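PDB 5H9D: farnesyl pyrophosphate synthetase from Staphylococcus aureus, which probably serves as a magnesium-dependent prenyltransferase subunit of heptaprenyl diphosphate synthase, lengthening an isoprenoid diphosphate chain. Local coordinates for residues Leu4-Glu9 / Phe47-Ser52; Thr64-Val69 / Leu118-Ala123; Gln149-Ser154 / Asn231-Leu236; Lys195-Tyr200 / Asn293-Leu298. One frame throughout, in Å; residues are numbered along the deposited sequence.

Overall arrangement
Helix-to-helix packing and a loop-to-loop joint both appear in this mostly helical chain of the isoprenoid synthase type. Contacts 1 and 2 have centres about 15 Å apart and touch directly, with Ile49 CD1 of helix 43-51 lying 3.7 Å from Ala68 CB of helix 62-85. Contact 4 sits about 16 Å from contact 1 between centres; helix 302-315 packs on both. Contact 3 is remote, its centre about 36 Å from that of contact 1, across the centre of the chain. Contacts 1, 2 and 3 close one after another along the sequence, whereas contacts 3 and 4 interleave, so segments far apart in the sequence are brought together throughout the bundle.

Contact 1. Residues Leu4-Glu9 / Phe47-Ser52; sequences LNMNNE and FVILSS
Met6 reaches helix 43-51 because its CG stands anti to the backbone N (chi1 -153°) and the chain then bends at chi2 and again at chi3, while Ile49 offers its CG2 branch from a position anti to its own N. The result is helix-to-helix packing within the all-alpha isoprenoid synthase fold, in which the first turn of helix 6-20, part of a predicted coiled coil, lies against the last turns of helix 43-51. Met6 CE comes 3.9 Å from Leu50 CG, the two side chains crossing at about a right angle. The same methyl lies 4.1 Å from Ile49 CG2, as Met6 and Ile49 slide past each other in opposite directions. Leu4 extends the apolar patch, its CD2 standing 4.3 Å from Ile49 CG2. From the next turn Glu9 contributes aliphatic carbon: its CG lies 4.0 Å from Ile49 CG2, so this one methyl is touched by three residues of the N-terminal segment. The carboxylate serves a different purpose: OE2 is hydrogen-bonded to Thr60 OG1 and probably to Tyr65 OH. Behind the contact, Leu50 also packs on Leu306 and Leu307 of helix 302-315. Asn5 forms the N-cap of helix 6-20: its OD1 accepts a nearly straight bond from Asn8 N, 2.7 Å long with an N-H...O angle of 165°.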
loop_
_atom_site.group_PDB
_atom_site.type_symbol
_atom_site.label_atom_id
_atom_site.label_comp_id
_atom_site.label_asym_id
_atom_site.label_seq_id
_atom_site.Cartn_x
_atom_site.Cartn_y
_atom_site.Cartn_z
ATOM N N LEU A 4 -26.382 0.102 -16.228
ATOM C CA LEU A 4 -25.339 0.469 -15.298
ATOM C C LEU A 4 -24.981 1.940 -15.472
ATOM O O LEU A 4 -24.662 2.380 -16.576
ATOM C CB LEU A 4 -24.105 -0.398 -15.567
ATOM C CG LEU A 4 -23.086 -0.646 -14.465
ATOM C CD1 LEU A 4 -23.682 -1.474 -13.367
ATOM C CD2 LEU A 4 -21.919 -1.381 -15.060
ATOM N N ASN A 5 -25.066 2.700 -14.382
ATOM C CA ASN A 5 -24.685 4.105 -14.387
ATOM C C ASN A 5 -23.421 4.134 -13.532
ATOM O O ASN A 5 -23.406 3.651 -12.399
ATOM C CB ASN A 5 -25.776 4.974 -13.772
ATOM C CG ASN A 5 -25.425 6.447 -13.793
ATOM O OD1 ASN A 5 -24.558 6.903 -13.038
ATOM N ND2 ASN A 5 -26.087 7.204 -14.669
ATOM N N MET A 6 -22.350 4.671 -14.099
ATOM C CA MET A 6 -21.082 4.724 -13.401
ATOM C C MET A 6 -21.235 5.628 -12.193
ATOM O O MET A 6 -21.006 5.210 -11.061
ATOM C CB MET A 6 -19.996 5.254 -14.335
ATOM C CG MET A 6 -18.584 4.783 -13.989
ATOM S SD MET A 6 -18.068 3.303 -14.857
ATOM C CE MET A 6 -19.295 2.215 -14.357
ATOM N N ASN A 7 -21.643 6.867 -12.433
ATOM C CA ASN A 7 -21.830 7.830 -11.354
ATOM C C ASN A 7 -22.544 7.186 -10.182
ATOM O O ASN A 7 -22.105 7.272 -9.048
ATOM C CB ASN A 7 -22.652 9.016 -11.851
ATOM C CG ASN A 7 -21.812 10.044 -12.565
ATOM O OD1 ASN A 7 -20.712 9.740 -13.032
ATOM N ND2 ASN A 7 -22.329 11.269 -12.668
ATOM N N ASN A 8 -23.654 6.543 -10.475
ATOM C CA ASN A 8 -24.442 5.890 -9.464
ATOM C C ASN A 8 -23.626 4.781 -8.825
ATOM O O ASN A 8 -23.686 4.586 -7.613
ATOM C CB ASN A 8 -25.735 5.339 -10.097
ATOM C CG ASN A 8 -26.573 4.500 -9.125
ATOM O OD1 ASN A 8 -27.054 5.000 -8.102
ATOM N ND2 ASN A 8 -26.747 3.217 -9.445
ATOM N N GLU A 9 -22.846 4.059 -9.623
ATOM C CA GLU A 9 -22.065 2.961 -9.054
ATOM C C GLU A 9 -20.998 3.442 -8.110
ATOM O O GLU A 9 -20.792 2.834 -7.069
ATOM C CB GLU A 9 -21.424 2.099 -10.134
ATOM C CG GLU A 9 -22.383 1.236 -10.944
ATOM C CD GLU A 9 -23.318 0.407 -10.091
ATOM O OE1 GLU A 9 -24.478 0.830 -9.910
ATOM O OE2 GLU A 9 -22.898 -0.661 -9.607
ATOM N N PHE A 47 -12.769 0.616 -12.281
ATOM C CA PHE A 47 -12.401 -0.523 -13.091
ATOM C C PHE A 47 -12.894 -1.846 -12.524
ATOM O O PHE A 47 -13.140 -2.771 -13.275
ATOM C CB PHE A 47 -10.890 -0.552 -13.298
ATOM C CG PHE A 47 -10.432 0.340 -14.401
ATOM C CD1 PHE A 47 -10.938 0.180 -15.680
ATOM C CD2 PHE A 47 -9.552 1.361 -14.157
ATOM C CE1 PHE A 47 -10.578 1.031 -16.693
ATOM C CE2 PHE A 47 -9.177 2.226 -15.165
ATOM C CZ PHE A 47 -9.685 2.068 -16.436
ATOM N N VAL A 48 -13.045 -1.941 -11.208
ATOM C CA VAL A 48 -13.522 -3.180 -10.603
ATOM C C VAL A 48 -15.000 -3.403 -10.975
ATOM O O VAL A 48 -15.366 -4.489 -11.452
ATOM C CB VAL A 48 -13.363 -3.167 -9.065
ATOM C CG1 VAL A 48 -13.869 -4.458 -8.480
ATOM C CG2 VAL A 48 -11.917 -2.967 -8.696
ATOM N N ILE A 49 -15.845 -2.387 -10.751
ATOM C CA ILE A 49 -17.259 -2.489 -11.110
ATOM C C ILE A 49 -17.316 -2.898 -12.610
ATOM O O ILE A 49 -17.755 -3.993 -12.926
ATOM C CB ILE A 49 -18.028 -1.115 -10.851
ATOM C CG1 ILE A 49 -18.601 -1.054 -9.426
ATOM C CG2 ILE A 49 -19.203 -0.940 -11.817
ATOM C CD1 ILE A 49 -17.618 -0.621 -8.396
ATOM N N LEU A 50 -16.831 -2.035 -13.509
ATOM C CA LEU A 50 -16.813 -2.291 -14.964
ATOM C C LEU A 50 -16.272 -3.647 -15.388
ATOM O O LEU A 50 -16.870 -4.304 -16.227
ATOM C CB LEU A 50 -16.018 -1.217 -15.710
ATOM C CG LEU A 50 -16.861 -0.113 -16.331
ATOM C CD1 LEU A 50 -15.990 0.699 -17.235
ATOM C CD2 LEU A 50 -18.016 -0.719 -17.111
ATOM N N SER A 51 -15.138 -4.052 -14.822
ATOM C CA SER A 51 -14.542 -5.350 -15.126
ATOM C C SER A 51 -15.461 -6.512 -14.779
ATOM O O SER A 51 -15.267 -7.611 -15.266
ATOM C CB SER A 51 -13.235 -5.559 -14.342
ATOM O OG SER A 51 -12.185 -4.772 -14.859
ATOM N N SER A 52 -16.448 -6.292 -13.928
ATOM C CA SER A 52 -17.308 -7.393 -13.552
ATOM C C SER A 52 -18.524 -7.596 -14.433
ATOM O O SER A 52 -19.157 -8.628 -14.327
ATOM C CB SER A 52 -17.756 -7.253 -12.102
ATOM O OG SER A 52 -18.761 -6.272 -11.978
#

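Contact 2. Residues Thr64-Val69 / Leu118-Ala123; sequences TYQVAV and LEHLMA
His120 and Leu121 meet helix 62-85 on two different sides of one close approach, where the CA atoms of Val67 and Leu121 are 5.9 Å apart. The closely packed side is buried and wholly apolar: Val67 CG1 faces Leu121 CD2 at 4.3 Å, Val179 and Thr183 of helix 158-183 also lie against Val67, and Ala70 and Ile74 of helix 62-85 against Leu121. The looser side is formed by Gln66, His120 and Ala123, all partly exposed. There chi2 of Gln66 (-61°) folds CD back, and OE1 beyond it lies 2.9 Å from His120 ND1, a hydrogen bond donated by the histidine, weak because the N-H...O angle is only 122°. Amide and imidazole planes lie 18° apart, and buried Val69 brings CG1 to 3.4 Å from His120 ND1. The other end of the amide is held within its own helix, NE2 donating to Glu62 OE2. Beyond the histidine, Ala123 CB rests 3.9 Å from Gln66 CB. Leu118 and Leu121 also pack on Tyr82 of the partner subunit, so helix 103-121 lies between helix 62-85 and the neighbouring chain, an arrangement that belongs to the helical bundle of the dimeric trans-prenyltransferase fold.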
loop_
_atom_site.group_PDB
_atom_site.type_symbol
_atom_site.label_atom_id
_atom_site.label_comp_id
_atom_site.label_asym_id
_atom_site.label_seq_id
_atom_site.Cartn_x
_atom_site.Cartn_y
_atom_site.Cartn_z
ATOM N N THR A 64 -18.606 -7.697 -5.376
ATOM C CA THR A 64 -17.776 -6.868 -6.244
ATOM C C THR A 64 -17.663 -5.459 -5.670
ATOM O O THR A 64 -16.649 -4.804 -5.847
ATOM C CB THR A 64 -18.293 -6.825 -7.720
ATOM O OG1 THR A 64 -19.501 -6.074 -7.775
ATOM C CG2 THR A 64 -18.593 -8.216 -8.259
ATOM N N TYR A 65 -18.688 -4.996 -4.963
ATOM C CA TYR A 65 -18.617 -3.683 -4.341
ATOM C C TYR A 65 -17.626 -3.749 -3.212
ATOM O O TYR A 65 -17.000 -2.739 -2.880
ATOM C CB TYR A 65 -19.938 -3.278 -3.735
ATOM C CG TYR A 65 -20.939 -2.810 -4.727
ATOM C CD1 TYR A 65 -20.711 -1.675 -5.494
ATOM C CD2 TYR A 65 -22.109 -3.521 -4.928
ATOM C CE1 TYR A 65 -21.622 -1.262 -6.447
ATOM C CE2 TYR A 65 -23.034 -3.113 -5.888
ATOM C CZ TYR A 65 -22.779 -1.992 -6.643
ATOM O OH TYR A 65 -23.672 -1.641 -7.621
ATOM N N GLN A 66 -17.502 -4.927 -2.592
ATOM C CA GLN A 66 -16.578 -5.068 -1.487
ATOM C C GLN A 66 -15.125 -5.067 -1.978
ATOM O O GLN A 66 -14.226 -4.560 -1.296
ATOM C CB GLN A 66 -16.879 -6.334 -0.683
ATOM C CG GLN A 66 -18.198 -6.320 0.119
ATOM C CD GLN A 66 -18.266 -5.212 1.166
ATOM O OE1 GLN A 66 -17.348 -5.042 1.966
ATOM N NE2 GLN A 66 -19.367 -4.462 1.170
ATOM N N VAL A 67 -14.872 -5.607 -3.161
ATOM C CA VAL A 67 -13.495 -5.596 -3.637
ATOM C C VAL A 67 -13.156 -4.165 -4.060
ATOM O O VAL A 67 -12.033 -3.698 -3.921
ATOM C CB VAL A 67 -13.284 -6.608 -4.802
ATOM C CG1 VAL A 67 -11.828 -6.624 -5.220
ATOM C CG2 VAL A 67 -13.666 -7.988 -4.330
ATOM N N ALA A 68 -14.159 -3.468 -4.545
ATOM C CA ALA A 68 -13.997 -2.073 -4.947
ATOM C C ALA A 68 -13.617 -1.214 -3.719
ATOM O O ALA A 68 -12.678 -0.414 -3.791
ATOM C CB ALA A 68 -15.302 -1.568 -5.606
ATOM N N VAL A 69 -14.342 -1.402 -2.603
ATOM C CA VAL A 69 -14.086 -0.704 -1.346
ATOM C C VAL A 69 -12.667 -1.058 -0.858
ATOM O O VAL A 69 -11.908 -0.196 -0.429
ATOM C CB VAL A 69 -15.159 -1.093 -0.273
ATOM C CG1 VAL A 69 -14.699 -0.714 1.092
ATOM C CG2 VAL A 69 -16.473 -0.366 -0.550
ATOM N N LEU A 118 -7.760 -5.434 4.064
ATOM C CA LEU A 118 -7.670 -6.893 4.240
ATOM C C LEU A 118 -8.986 -7.474 4.747
ATOM O O LEU A 118 -9.383 -8.565 4.347
ATOM C CB LEU A 118 -6.556 -7.272 5.210
ATOM C CG LEU A 118 -5.118 -7.057 4.737
ATOM C CD1 LEU A 118 -4.253 -8.101 5.440
ATOM C CD2 LEU A 118 -4.987 -7.167 3.187
ATOM N N GLU A 119 -9.656 -6.747 5.631
ATOM C CA GLU A 119 -10.932 -7.204 6.146
ATOM C C GLU A 119 -11.878 -7.331 4.972
ATOM O O GLU A 119 -12.595 -8.322 4.852
ATOM C CB GLU A 119 -11.553 -6.194 7.100
ATOM C CG GLU A 119 -11.130 -6.233 8.535
ATOM C CD GLU A 119 -12.043 -5.332 9.380
ATOM O OE1 GLU A 119 -11.696 -5.051 10.558
ATOM O OE2 GLU A 119 -13.116 -4.912 8.848
ATOM N N HIS A 120 -11.882 -6.317 4.111
ATOM C CA HIS A 120 -12.787 -6.309 2.976
ATOM C C HIS A 120 -12.492 -7.295 1.840
ATOM O O HIS A 120 -13.390 -7.653 1.085
ATOM C CB HIS A 120 -12.934 -4.882 2.451
ATOM C CG HIS A 120 -13.762 -4.004 3.337
ATOM N ND1 HIS A 120 -15.018 -3.553 2.983
ATOM C CD2 HIS A 120 -13.528 -3.522 4.578
ATOM C CE1 HIS A 120 -15.520 -2.833 3.968
ATOM N NE2 HIS A 120 -14.637 -2.799 4.950
ATOM N N LEU A 121 -11.255 -7.754 1.730
ATOM C CA LEU A 121 -10.912 -8.715 0.690
ATOM C C LEU A 121 -11.362 -10.118 1.078
ATOM O O LEU A 121 -11.414 -10.999 0.220
ATOM C CB LEU A 121 -9.409 -8.730 0.446
ATOM C CG LEU A 121 -8.907 -7.582 -0.411
ATOM C CD1 LEU A 121 -7.373 -7.524 -0.395
ATOM C CD2 LEU A 121 -9.433 -7.775 -1.807
ATOM N N MET A 122 -11.682 -10.323 2.360
ATOM C CA MET A 122 -12.124 -11.641 2.834
ATOM C C MET A 122 -13.541 -11.933 2.359
ATOM O O MET A 122 -14.174 -12.893 2.818
ATOM C CB MET A 122 -12.081 -11.744 4.368
ATOM C CG MET A 122 -13.381 -11.319 5.076
ATOM C CE MET A 122 -13.563 -13.261 7.062
ATOM N N ALA A 123 -14.038 -11.080 1.460
ATOM C CA ALA A 123 -15.366 -11.233 0.879
ATOM C C ALA A 123 -15.159 -12.024 -0.410
ATOM O O ALA A 123 -16.096 -12.540 -1.012
ATOM C CB ALA A 123 -15.982 -9.870 0.588
#

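Contact 3. Residues Gln149-Ser154 / Asn231-Leu236; sequences QDQFNS and NGHITL
Phe152 takes the third place of a type II beta turn running from Asp150 to Asn153, with a positive phi (75°), and its N donates to Gly232 O of the opposing loop at 2.8 Å. The donor approaches from above the carbonyl plane. Inside the turn Asn153 N bonds Asp150 O, so this reversal just beyond helix 127-150 is closed independently of the other loop. Gly232 also has positive phi (85°), a conformation suited to glycine, and with no side chain to intervene its CA lies over the face of the Phe152 ring, though the modelled approach is closer than is plausible and its exact geometry is doubtful. Beside it the Gln151 chain, extended beyond CG, runs alongside His233 in the same direction. As modelled, its NE2 is 3.7 Å from His233 CE1, the amide and imidazole planes being turned 63° against each other. One face of that imidazole has Asn231 O 4.0 Å above it, offset toward the rim. Further along, Ile234 CG1 packs 3.9 Å from Asn153 O, while Leu239 and Met242 of helix 236-243 meet the same isoleucine. Arg164 of helix 158-183 ties the two segments together, through a salt bridge to Asp150 OD2 and a hydrogen bond to Ile234 O. Thr235, next in the loop, touches Asp210, which belongs to the Asp-Asp-x-x-Asp sequence of helix 188-215; the joint thus lies next to what is, as in related trans-prenyltransferases, probably the second aspartate-rich motif of the active site.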
loop_
_atom_site.group_PDB
_atom_site.type_symbol
_atom_site.label_atom_id
_atom_site.label_comp_id
_atom_site.label_asym_id
_atom_site.label_seq_id
_atom_site.Cartn_x
_atom_site.Cartn_y
_atom_site.Cartn_z
ATOM N N GLN A 149 15.493 4.373 -4.069
ATOM C CA GLN A 149 16.877 3.949 -4.190
ATOM C C GLN A 149 17.446 4.390 -5.546
ATOM O O GLN A 149 18.668 4.449 -5.743
ATOM C CB GLN A 149 16.907 2.438 -4.040
ATOM C CG GLN A 149 18.214 1.774 -4.287
ATOM C CD GLN A 149 18.082 0.260 -4.262
ATOM O OE1 GLN A 149 18.134 -0.359 -3.202
ATOM N NE2 GLN A 149 17.886 -0.339 -5.431
ATOM N N ASP A 150 16.548 4.708 -6.474
ATOM C CA ASP A 150 16.923 5.172 -7.818
ATOM C C ASP A 150 17.091 6.685 -7.824
ATOM O O ASP A 150 17.732 7.230 -8.730
ATOM C CB ASP A 150 15.815 4.869 -8.849
ATOM C CG ASP A 150 15.990 3.541 -9.559
ATOM O OD1 ASP A 150 17.137 3.054 -9.641
ATOM O OD2 ASP A 150 14.963 3.007 -10.056
ATOM N N GLN A 151 16.479 7.356 -6.838
ATOM C CA GLN A 151 16.511 8.816 -6.765
ATOM C C GLN A 151 17.837 9.456 -7.194
ATOM O O GLN A 151 18.870 9.259 -6.571
ATOM C CB GLN A 151 16.063 9.287 -5.366
ATOM C CG GLN A 151 14.532 9.617 -5.315
ATOM C CD GLN A 151 13.993 10.051 -3.927
ATOM O OE1 GLN A 151 14.549 10.942 -3.266
ATOM N NE2 GLN A 151 12.896 9.428 -3.497
ATOM N N PHE A 152 17.781 10.187 -8.306
ATOM C CA PHE A 152 18.927 10.889 -8.906
ATOM C C PHE A 152 19.958 10.061 -9.646
ATOM O O PHE A 152 21.086 10.509 -9.873
ATOM C CB PHE A 152 19.627 11.761 -7.872
ATOM C CG PHE A 152 18.883 13.024 -7.572
ATOM C CD1 PHE A 152 18.798 14.026 -8.538
ATOM C CD2 PHE A 152 18.217 13.188 -6.348
ATOM C CE1 PHE A 152 18.065 15.172 -8.295
ATOM C CE2 PHE A 152 17.480 14.331 -6.093
ATOM C CZ PHE A 152 17.401 15.333 -7.066
ATOM N N ASN A 153 19.559 8.857 -10.040
ATOM C CA ASN A 153 20.433 7.956 -10.784
ATOM C C ASN A 153 20.262 8.222 -12.263
ATOM O O ASN A 153 19.318 7.730 -12.879
ATOM C CB ASN A 153 20.058 6.504 -10.528
ATOM C CG ASN A 153 21.047 5.547 -11.135
ATOM O OD1 ASN A 153 21.494 5.744 -12.271
ATOM N ND2 ASN A 153 21.407 4.500 -10.381
ATOM N N SER A 154 21.184 8.976 -12.841
ATOM C CA SER A 154 21.118 9.319 -14.259
ATOM C C SER A 154 21.598 8.228 -15.194
ATOM O O SER A 154 21.721 8.453 -16.391
ATOM C CB SER A 154 21.939 10.579 -14.504
ATOM O OG SER A 154 23.196 10.466 -13.866
ATOM N N ASN A 231 12.899 15.878 -6.959
ATOM C CA ASN A 231 13.046 14.800 -5.993
ATOM C C ASN A 231 13.917 13.703 -6.566
ATOM O O ASN A 231 14.008 12.625 -5.990
ATOM C CB ASN A 231 11.694 14.209 -5.621
ATOM C CG ASN A 231 10.931 15.075 -4.659
ATOM O OD1 ASN A 231 10.964 16.304 -4.759
ATOM N ND2 ASN A 231 10.211 14.439 -3.723
ATOM N N GLY A 232 14.534 13.970 -7.710
ATOM C CA GLY A 232 15.407 12.989 -8.321
ATOM C C GLY A 232 14.814 11.914 -9.214
ATOM O O GLY A 232 15.581 11.139 -9.772
ATOM N N HIS A 233 13.483 11.852 -9.351
ATOM C CA HIS A 233 12.801 10.856 -10.197
ATOM C C HIS A 233 12.986 11.134 -11.676
ATOM O O HIS A 233 12.406 12.082 -12.217
ATOM C CB HIS A 233 11.313 10.841 -9.909
ATOM C CG HIS A 233 10.987 10.583 -8.479
ATOM N ND1 HIS A 233 11.191 9.358 -7.881
ATOM C CD2 HIS A 233 10.502 11.400 -7.514
ATOM C CE1 HIS A 233 10.845 9.432 -6.608
ATOM N NE2 HIS A 233 10.425 10.660 -6.360
ATOM N N ILE A 234 13.790 10.291 -12.321
ATOM C CA ILE A 234 14.083 10.397 -13.743
ATOM C C ILE A 234 13.017 9.616 -14.518
ATOM O O ILE A 234 13.125 8.415 -14.692
ATOM C CB ILE A 234 15.443 9.810 -14.026
ATOM C CG1 ILE A 234 16.441 10.350 -13.001
ATOM C CG2 ILE A 234 15.853 10.117 -15.427
ATOM C CD1 ILE A 234 16.541 11.848 -12.955
ATOM N N THR A 235 12.001 10.323 -15.004
ATOM C CA THR A 235 10.885 9.706 -15.685
ATOM C C THR A 235 11.007 9.695 -17.206
ATOM O O THR A 235 11.893 10.343 -17.761
ATOM C CB THR A 235 9.597 10.392 -15.232
ATOM O OG1 THR A 235 9.602 11.755 -15.675
ATOM C CG2 THR A 235 9.513 10.391 -13.686
ATOM N N LEU A 236 10.110 8.964 -17.871
ATOM C CA LEU A 236 10.166 8.816 -19.317
ATOM C C LEU A 236 10.573 10.062 -20.124
ATOM O O LEU A 236 11.503 10.000 -20.933
ATOM C CB LEU A 236 8.843 8.230 -19.851
ATOM C CG LEU A 236 8.899 7.770 -21.319
ATOM C CD1 LEU A 236 10.030 6.788 -21.431
ATOM C CD2 LEU A 236 7.613 7.147 -21.798
#

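Contact 4. Residues Lys195-Tyr200 / Asn293-Leu298; sequences KMIGHY and NLISEL
Ile197 is the hub of the contact and meets three residues of the segment 293-298. Its CG1 lies 3.7 Å from Leu294 CB as the two side chains slide past each other in opposite directions. The extended end of the isoleucine (chi2 179°) puts CD1 3.6 Å from Ile295 CG1, and these two side chains cross at about a right angle. That CD1 also meets Leu298 CD1 tip to tip, at 3.7 Å. Leu294 answers with its own CD1, which sits 3.7 Å from Met196 CB and 3.8 Å from Tyr200 CE2, the leucine lying roughly perpendicular to the tyrosine side chain. These are purely apolar meetings, helix-to-helix packing within the all-alpha isoprenoid synthase fold; here the long helix 188-215 receives the end of helix 276-296. Outside this first shell, the Tyr200 ring has Met196 O 3.3 Å above one face, toward the rim, and Tyr287, Lys290 and Ala291 of helix 276-296 pack against it. Met196 and Tyr200 each also touch an aromatic side chain of a bound peptide. Helix 302-315 covers Ile295 with Leu307, Leu308 and Thr311, and Leu307 reaches Leu298 as well. Where helix 276-296 ends, Lys304 NZ donates to both Ser296 O and Leu298 O.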
loop_
_atom_site.group_PDB
_atom_site.type_symbol
_atom_site.label_atom_id
_atom_site.label_comp_id
_atom_site.label_asym_id
_atom_site.label_seq_id
_atom_site.Cartn_x
_atom_site.Cartn_y
_atom_site.Cartn_z
ATOM N N LYS A 195 -7.299 -8.587 -17.421
ATOM C CA LYS A 195 -6.040 -8.414 -16.716
ATOM C C LYS A 195 -5.132 -7.556 -17.628
ATOM O O LYS A 195 -4.567 -6.559 -17.184
ATOM C CB LYS A 195 -5.377 -9.764 -16.431
ATOM C CG LYS A 195 -4.059 -9.660 -15.619
ATOM C CD LYS A 195 -2.948 -10.584 -16.181
ATOM C CE LYS A 195 -3.160 -12.075 -15.883
ATOM N NZ LYS A 195 -2.569 -12.535 -14.563
ATOM N N MET A 196 -5.012 -7.939 -18.899
ATOM C CA MET A 196 -4.194 -7.189 -19.863
ATOM C C MET A 196 -4.703 -5.765 -20.173
ATOM O O MET A 196 -3.890 -4.832 -20.256
ATOM C CB MET A 196 -4.023 -7.973 -21.183
ATOM C CG MET A 196 -3.202 -9.240 -21.019
ATOM S SD MET A 196 -2.930 -10.090 -22.534
ATOM C CE MET A 196 -1.416 -9.412 -22.911
ATOM N N ILE A 197 -6.022 -5.595 -20.344
ATOM C CA ILE A 197 -6.592 -4.270 -20.618
ATOM C C ILE A 197 -6.208 -3.318 -19.478
ATOM O O ILE A 197 -5.692 -2.208 -19.703
ATOM C CB ILE A 197 -8.125 -4.298 -20.679
ATOM C CG1 ILE A 197 -8.590 -5.059 -21.921
ATOM C CG2 ILE A 197 -8.663 -2.868 -20.673
ATOM C CD1 ILE A 197 -10.064 -5.167 -22.047
ATOM N N GLY A 198 -6.472 -3.774 -18.254
ATOM C CA GLY A 198 -6.148 -2.986 -17.083
ATOM C C GLY A 198 -4.667 -2.665 -16.967
ATOM O O GLY A 198 -4.290 -1.543 -16.644
ATOM N N HIS A 199 -3.813 -3.651 -17.218
ATOM C CA HIS A 199 -2.390 -3.403 -17.138
ATOM C C HIS A 199 -1.944 -2.323 -18.119
ATOM O O HIS A 199 -1.144 -1.471 -17.743
ATOM C CB HIS A 199 -1.609 -4.699 -17.361
ATOM C CG HIS A 199 -0.156 -4.486 -17.644
ATOM N ND1 HIS A 199 0.320 -4.192 -18.900
ATOM C CD2 HIS A 199 0.914 -4.459 -16.826
ATOM C CE1 HIS A 199 1.621 -3.991 -18.845
ATOM N NE2 HIS A 199 2.005 -4.148 -17.595
ATOM N N TYR A 200 -2.451 -2.353 -19.357
ATOM C CA TYR A 200 -2.090 -1.322 -20.365
ATOM C C TYR A 200 -2.618 0.077 -19.985
ATOM O O TYR A 200 -1.942 1.075 -20.219
ATOM C CB TYR A 200 -2.610 -1.658 -21.790
ATOM C CG TYR A 200 -2.033 -2.907 -22.438
ATOM C CD1 TYR A 200 -0.721 -3.305 -22.191
ATOM C CD2 TYR A 200 -2.792 -3.663 -23.328
ATOM C CE1 TYR A 200 -0.178 -4.414 -22.811
ATOM C CE2 TYR A 200 -2.259 -4.771 -23.960
ATOM C CZ TYR A 200 -0.943 -5.143 -23.699
ATOM O OH TYR A 200 -0.378 -6.218 -24.354
ATOM N N ASN A 293 -7.711 -2.137 -28.462
ATOM C CA ASN A 293 -7.794 -3.284 -29.351
ATOM C C ASN A 293 -8.466 -4.443 -28.604
ATOM O O ASN A 293 -9.415 -5.057 -29.098
ATOM C CB ASN A 293 -6.391 -3.700 -29.837
ATOM C CG ASN A 293 -6.394 -5.043 -30.555
ATOM O OD1 ASN A 293 -7.108 -5.233 -31.550
ATOM N ND2 ASN A 293 -5.603 -5.987 -30.049
ATOM N N LEU A 294 -7.972 -4.725 -27.408
ATOM C CA LEU A 294 -8.503 -5.797 -26.579
ATOM C C LEU A 294 -9.913 -5.528 -26.066
ATOM O O LEU A 294 -10.649 -6.464 -25.766
ATOM C CB LEU A 294 -7.583 -6.019 -25.378
ATOM C CG LEU A 294 -6.256 -6.736 -25.603
ATOM C CD1 LEU A 294 -5.475 -6.733 -24.319
ATOM C CD2 LEU A 294 -6.513 -8.174 -26.038
ATOM N N ILE A 295 -10.295 -4.262 -25.955
ATOM C CA ILE A 295 -11.607 -3.971 -25.413
ATOM C C ILE A 295 -12.618 -4.327 -26.478
ATOM O O ILE A 295 -13.749 -4.755 -26.200
ATOM C CB ILE A 295 -11.735 -2.459 -24.971
ATOM C CG1 ILE A 295 -10.776 -2.170 -23.816
ATOM C CG2 ILE A 295 -13.173 -2.140 -24.513
ATOM C CD1 ILE A 295 -10.732 -0.726 -23.393
ATOM N N SER A 296 -12.180 -4.174 -27.714
ATOM C CA SER A 296 -13.020 -4.451 -28.858
ATOM C C SER A 296 -13.302 -5.927 -28.945
ATOM O O SER A 296 -14.422 -6.330 -29.195
ATOM C CB SER A 296 -12.330 -3.945 -30.102
ATOM O OG SER A 296 -12.089 -2.556 -29.950
ATOM N N GLU A 297 -12.286 -6.733 -28.702
ATOM C CA GLU A 297 -12.458 -8.166 -28.736
ATOM C C GLU A 297 -13.404 -8.685 -27.641
ATOM O O GLU A 297 -13.513 -9.891 -27.427
ATOM C CB GLU A 297 -11.083 -8.827 -28.646
ATOM C CG GLU A 297 -10.242 -8.597 -29.904
ATOM C CD GLU A 297 -8.767 -8.963 -29.744
ATOM O OE1 GLU A 297 -8.447 -9.970 -29.054
ATOM O OE2 GLU A 297 -7.923 -8.242 -30.337
ATOM N N LEU A 298 -14.092 -7.780 -26.948
ATOM C CA LEU A 298 -15.034 -8.171 -25.892
ATOM C C LEU A 298 -16.488 -8.014 -26.379
ATOM O O LEU A 298 -16.774 -7.187 -27.243
ATOM C CB LEU A 298 -14.844 -7.299 -24.637
ATOM C CG LEU A 298 -13.730 -7.559 -23.603
ATOM C CD1 LEU A 298 -13.563 -6.329 -22.720
ATOM C CD2 LEU A 298 -14.060 -8.792 -22.746
#